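Long-range contact in sulfur oxidation protein soxB (PDB 2WDD), which probably hydrolyses the sulfur-sulfur bond of cysteine S-thiosulfonate in the Sox sulfur oxidation pathway, using a two-manganese centre: residues A[427-438]-A[501-512]. Residues are numbered along the deposited sequence; the frame is centred on the assembly and turned at random. Where two conformers were deposited one is given.
Sequences FTYPELYLFYLR and RYLAAAYGGRLQ
With its CG set between the backbone N and the carbonyl carbon (chi1 52°), F435 turns its ring across the neighbouring strand to meet A504, A506 and Q512. Q512 CA stands 3.7 Å from the F435 ring centroid, a CH-pi contact, while A504 CB lies over the opposite face and A506 CB meets the edge. The bend of Q512 at chi2 (-81°) lays its amide on the Y433 ring, the two planes only 13° apart; the same amide is held by its NE2, which donates to G509 O at 3.0 Å. On the other side of the sheet, the Y436 ring is sandwiched: L503 CD1 sits 3.9 Å from its centroid over one face and, in the conformer given, R501 CZ stands 4.0 Å from it over the other, the guanidinium lying flat on the ring, nearly parallel to it, with R501 NH1 salt-bridged to E516. A serine in place of Y436 would probably leave the R501 guanidinium, in this conformer, without its stacking and cation-pi partner and L503 CD1 without its aromatic cover. Six backbone bonds, from Y433 N to A506 O (2.8 Å) through Y502 N to L437 O, fix the register. Beyond them, one water accepts from G508 N (2.8 Å) and donates to the carbonyls of Y429 and E431. This is an antiparallel strand pair inside the mixed sheet of the 5'-nucleotidase C-terminal domain; the loop leading into the first strand brings the Y429 side chain to about 7 Å from that of the manganese ligand H163.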
loop_
_atom_site.group_PDB
_atom_site.type_symbol
_atom_site.label_atom_id
_atom_site.label_comp_id
_atom_site.label_asym_id
_atom_site.label_seq_id
_atom_site.Cartn_x
_atom_site.Cartn_y
_atom_site.Cartn_z
ATOM N N PHE A 427 -11.062 4.261 6.059
ATOM C CA PHE A 427 -10.829 3.284 7.128
ATOM C C PHE A 427 -12.209 2.808 7.570
ATOM O O PHE A 427 -13.153 3.595 7.598
ATOM C CB PHE A 427 -10.244 3.974 8.371
ATOM C CG PHE A 427 -8.870 4.543 8.174
ATOM C CD1 PHE A 427 -7.748 3.853 8.627
ATOM C CD2 PHE A 427 -8.699 5.796 7.600
ATOM C CE1 PHE A 427 -6.460 4.389 8.480
ATOM C CE2 PHE A 427 -7.420 6.333 7.431
ATOM C CZ PHE A 427 -6.304 5.618 7.839
ATOM N N THR A 428 -12.315 1.570 8.037
ATOM C CA THR A 428 -13.594 1.136 8.600
ATOM C C THR A 428 -13.737 1.751 10.000
ATOM O O THR A 428 -14.796 1.626 10.627
ATOM C CB THR A 428 -13.691 -0.391 8.704
ATOM O OG1 THR A 428 -12.553 -0.886 9.414
ATOM C CG2 THR A 428 -13.822 -1.043 7.312
ATOM N N TYR A 429 -12.657 2.364 10.500
ATOM C CA TYR A 429 -12.631 3.050 11.804
ATOM C C TYR A 429 -12.089 4.451 11.533
ATOM O O TYR A 429 -10.956 4.766 11.864
ATOM C CB TYR A 429 -11.738 2.323 12.820
ATOM C CG TYR A 429 -10.361 1.910 12.325
ATOM C CD1 TYR A 429 -9.216 2.555 12.776
ATOM C CD2 TYR A 429 -10.214 0.833 11.449
ATOM C CE1 TYR A 429 -7.952 2.163 12.345
ATOM C CE2 TYR A 429 -8.947 0.446 10.995
ATOM C CZ TYR A 429 -7.829 1.092 11.467
ATOM O OH TYR A 429 -6.582 0.701 11.034
ATOM N N PRO A 430 -12.887 5.287 10.857
ATOM C CA PRO A 430 -12.450 6.605 10.369
ATOM C C PRO A 430 -12.602 7.757 11.350
ATOM O O PRO A 430 -12.378 8.915 10.995
ATOM C CB PRO A 430 -13.388 6.831 9.185
ATOM C CG PRO A 430 -14.692 6.237 9.690
ATOM C CD PRO A 430 -14.274 4.988 10.444
ATOM N N GLU A 431 -12.965 7.448 12.585
ATOM C CA GLU A 431 -13.179 8.488 13.575
ATOM C C GLU A 431 -12.020 9.449 13.776
ATOM O O GLU A 431 -10.875 9.037 13.965
ATOM C CB GLU A 431 -13.567 7.867 14.913
ATOM C CG GLU A 431 -14.927 7.176 14.891
ATOM C CD GLU A 431 -14.868 5.734 14.385
ATOM O OE1 GLU A 431 -13.766 5.243 14.045
ATOM O OE2 GLU A 431 -15.936 5.085 14.341
ATOM N N LEU A 432 -12.356 10.739 13.836
ATOM C CA LEU A 432 -11.406 11.772 14.173
ATOM C C LEU A 432 -11.554 11.987 15.680
ATOM O O LEU A 432 -12.674 12.162 16.188
ATOM C CB LEU A 432 -11.736 13.078 13.435
ATOM C CG LEU A 432 -10.889 14.284 13.865
ATOM C CD1 LEU A 432 -9.426 14.124 13.452
ATOM C CD2 LEU A 432 -11.468 15.590 13.296
ATOM N N TYR A 433 -10.440 11.935 16.396
ATOM C CA TYR A 433 -10.453 12.117 17.845
ATOM C C TYR A 433 -9.752 13.421 18.200
ATOM O O TYR A 433 -8.722 13.738 17.610
ATOM C CB TYR A 433 -9.703 10.972 18.521
ATOM C CG TYR A 433 -10.382 9.637 18.375
ATOM C CD1 TYR A 433 -11.411 9.270 19.222
ATOM C CD2 TYR A 433 -10.043 8.773 17.343
ATOM C CE1 TYR A 433 -12.056 8.052 19.084
ATOM C CE2 TYR A 433 -10.665 7.548 17.205
ATOM C CZ TYR A 433 -11.674 7.192 18.078
ATOM O OH TYR A 433 -12.322 5.980 17.928
ATOM N N LEU A 434 -10.292 14.151 19.181
ATOM C CA LEU A 434 -9.683 15.388 19.687
ATOM C C LEU A 434 -9.308 15.117 21.144
ATOM O O LEU A 434 -10.136 14.648 21.927
ATOM C CB LEU A 434 -10.677 16.565 19.612
ATOM C CG LEU A 434 -10.573 17.473 18.379
ATOM C CD1 LEU A 434 -10.578 16.693 17.082
ATOM C CD2 LEU A 434 -11.661 18.547 18.354
ATOM N N PHE A 435 -8.054 15.365 21.493
ATOM C CA PHE A 435 -7.583 15.042 22.832
ATOM C C PHE A 435 -6.322 15.820 23.149
ATOM O O PHE A 435 -5.572 16.198 22.247
ATOM C CB PHE A 435 -7.297 13.536 22.921
ATOM C CG PHE A 435 -6.398 13.034 21.821
ATOM C CD1 PHE A 435 -5.019 13.021 21.975
ATOM C CD2 PHE A 435 -6.932 12.690 20.591
ATOM C CE1 PHE A 435 -4.186 12.612 20.924
ATOM C CE2 PHE A 435 -6.116 12.292 19.540
ATOM C CZ PHE A 435 -4.744 12.252 19.707
ATOM N N TYR A 436 -6.060 16.015 24.439
ATOM C CA TYR A 436 -4.865 16.729 24.855
ATOM C C TYR A 436 -3.676 15.799 25.004
ATOM O O TYR A 436 -3.800 14.676 25.509
ATOM C CB TYR A 436 -5.082 17.489 26.178
ATOM C CG TYR A 436 -6.103 18.594 26.068
ATOM C CD1 TYR A 436 -5.746 19.839 25.567
ATOM C CD2 TYR A 436 -7.442 18.349 26.342
ATOM C CE1 TYR A 436 -6.688 20.849 25.423
ATOM C CE2 TYR A 436 -8.395 19.356 26.210
ATOM C CZ TYR A 436 -8.010 20.593 25.737
ATOM O OH TYR A 436 -8.954 21.586 25.591
ATOM N N LEU A 437 -2.517 16.301 24.607
ATOM C CA LEU A 437 -1.257 15.594 24.781
ATOM C C LEU A 437 -0.300 16.573 25.433
ATOM O O LEU A 437 -0.272 17.740 25.068
ATOM C CB LEU A 437 -0.653 15.218 23.423
ATOM C CG LEU A 437 -1.259 14.051 22.650
ATOM C CD1 LEU A 437 -0.512 13.865 21.325
ATOM C CD2 LEU A 437 -1.242 12.754 23.457
ATOM N N ARG A 438 0.526 16.096 26.356
ATOM C CA ARG A 438 1.554 16.954 26.913
ATOM C C ARG A 438 2.638 17.070 25.845
ATOM O O ARG A 438 2.805 16.154 25.024
ATOM C CB ARG A 438 2.144 16.319 28.173
ATOM C CG ARG A 438 1.144 16.252 29.315
ATOM C CD ARG A 438 1.684 15.422 30.464
ATOM N NE ARG A 438 1.548 13.993 30.214
ATOM C CZ ARG A 438 2.556 13.192 29.885
ATOM N NH1 ARG A 438 3.782 13.682 29.758
ATOM N NH2 ARG A 438 2.331 11.905 29.676
ATOM N N ARG A 501 0.036 21.328 27.878
ATOM C CA ARG A 501 -1.000 20.477 27.307
ATOM C C ARG A 501 -1.400 21.121 25.984
ATOM O O ARG A 501 -1.733 22.310 25.943
ATOM C CB ARG A 501 -2.229 20.423 28.224
ATOM C CG ARG A 501 -2.059 19.581 29.477
ATOM C CD ARG A 501 -3.405 19.074 29.991
ATOM N NE ARG A 501 -4.489 20.029 29.766
ATOM C CZ ARG A 501 -5.780 19.704 29.729
ATOM N NH1 ARG A 501 -6.155 18.443 29.899
ATOM N NH2 ARG A 501 -6.696 20.640 29.522
ATOM N N TYR A 502 -1.326 20.355 24.904
ATOM C CA TYR A 502 -1.689 20.845 23.583
ATOM C C TYR A 502 -2.912 20.079 23.111
ATOM O O TYR A 502 -3.014 18.866 23.338
ATOM C CB TYR A 502 -0.556 20.565 22.594
ATOM C CG TYR A 502 0.711 21.353 22.831
ATOM C CD1 TYR A 502 0.944 22.548 22.158
ATOM C CD2 TYR A 502 1.700 20.877 23.681
ATOM C CE1 TYR A 502 2.106 23.266 22.358
ATOM C CE2 TYR A 502 2.876 21.590 23.889
ATOM C CZ TYR A 502 3.070 22.785 23.223
ATOM O OH TYR A 502 4.238 23.492 23.397
ATOM N N LEU A 503 -3.832 20.759 22.436
ATOM C CA LEU A 503 -4.992 20.055 21.893
ATOM C C LEU A 503 -4.585 19.428 20.566
ATOM O O LEU A 503 -4.126 20.116 19.643
ATOM C CB LEU A 503 -6.206 20.967 21.710
ATOM C CG LEU A 503 -7.456 20.233 21.210
ATOM C CD1 LEU A 503 -7.883 19.118 22.161
ATOM C CD2 LEU A 503 -8.606 21.201 20.973
ATOM N N ALA A 504 -4.729 18.110 20.499
ATOM C CA ALA A 504 -4.347 17.355 19.328
ATOM C C ALA A 504 -5.563 16.747 18.662
ATOM O O ALA A 504 -6.625 16.601 19.268
ATOM C CB ALA A 504 -3.373 16.246 19.705
ATOM N N ALA A 505 -5.393 16.375 17.402
ATOM C CA ALA A 505 -6.439 15.665 16.681
ATOM C C ALA A 505 -5.738 14.533 15.953
ATOM O O ALA A 505 -4.587 14.670 15.567
ATOM C CB ALA A 505 -7.150 16.584 15.687
ATOM N N ALA A 506 -6.400 13.389 15.832
ATOM C CA ALA A 506 -5.791 12.252 15.140
ATOM C C ALA A 506 -6.878 11.353 14.607
ATOM O O ALA A 506 -7.960 11.282 15.179
ATOM C CB ALA A 506 -4.899 11.462 16.097
ATOM N N TYR A 507 -6.578 10.635 13.531
ATOM C CA TYR A 507 -7.509 9.655 12.996
ATOM C C TYR A 507 -6.682 8.536 12.359
ATOM O O TYR A 507 -5.505 8.734 12.028
ATOM C CB TYR A 507 -8.457 10.280 11.954
ATOM C CG TYR A 507 -7.800 10.598 10.631
ATOM C CD1 TYR A 507 -7.898 9.709 9.567
ATOM C CD2 TYR A 507 -7.148 11.811 10.418
ATOM C CE1 TYR A 507 -7.330 9.982 8.347
ATOM C CE2 TYR A 507 -6.540 12.087 9.188
ATOM C CZ TYR A 507 -6.655 11.159 8.155
ATOM O OH TYR A 507 -6.105 11.386 6.912
ATOM N N GLY A 508 -7.288 7.362 12.232
ATOM C CA GLY A 508 -6.651 6.212 11.592
ATOM C C GLY A 508 -5.588 5.479 12.391
ATOM O O GLY A 508 -4.798 4.715 11.811
ATOM N N GLY A 509 -5.571 5.658 13.712
ATOM C CA GLY A 509 -4.582 5.010 14.549
ATOM C C GLY A 509 -5.021 4.861 15.992
ATOM O O GLY A 509 -6.213 4.718 16.273
ATOM N N ARG A 510 -4.053 4.897 16.898
ATOM C CA ARG A 510 -4.299 4.701 18.325
ATOM C C ARG A 510 -3.777 5.820 19.209
ATOM O O ARG A 510 -3.731 5.674 20.429
ATOM C CB ARG A 510 -3.591 3.424 18.784
ATOM C CG ARG A 510 -4.203 2.173 18.253
ATOM C CD ARG A 510 -3.349 0.980 18.625
ATOM N NE ARG A 510 -3.955 -0.232 18.126
ATOM C CZ ARG A 510 -3.584 -1.451 18.486
ATOM N NH1 ARG A 510 -2.602 -1.618 19.364
ATOM N NH2 ARG A 510 -4.217 -2.494 17.977
ATOM N N LEU A 511 -3.306 6.903 18.609
ATOM C CA LEU A 511 -2.731 7.971 19.406
ATOM C C LEU A 511 -3.656 8.466 20.521
ATOM O O LEU A 511 -3.211 8.759 21.636
ATOM C CB LEU A 511 -2.305 9.125 18.503
ATOM C CG LEU A 511 -1.564 10.261 19.207
ATOM C CD1 LEU A 511 -0.377 9.716 20.010
ATOM C CD2 LEU A 511 -1.101 11.286 18.159
ATOM N N GLN A 512 -4.951 8.509 20.233
ATOM C CA GLN A 512 -5.919 8.989 21.214
ATOM C C GLN A 512 -5.871 8.208 22.534
ATOM O O GLN A 512 -6.277 8.727 23.578
ATOM C CB GLN A 512 -7.337 9.008 20.623
ATOM C CG GLN A 512 -7.917 7.641 20.259
ATOM C CD GLN A 512 -7.430 7.114 18.911
ATOM O OE1 GLN A 512 -6.720 7.802 18.175
ATOM N NE2 GLN A 512 -7.805 5.879 18.590
HETATM O O HOH W 1 -9.720 6.654 13.389
HETATM O O HOH W 2 -4.667 2.380 10.679
#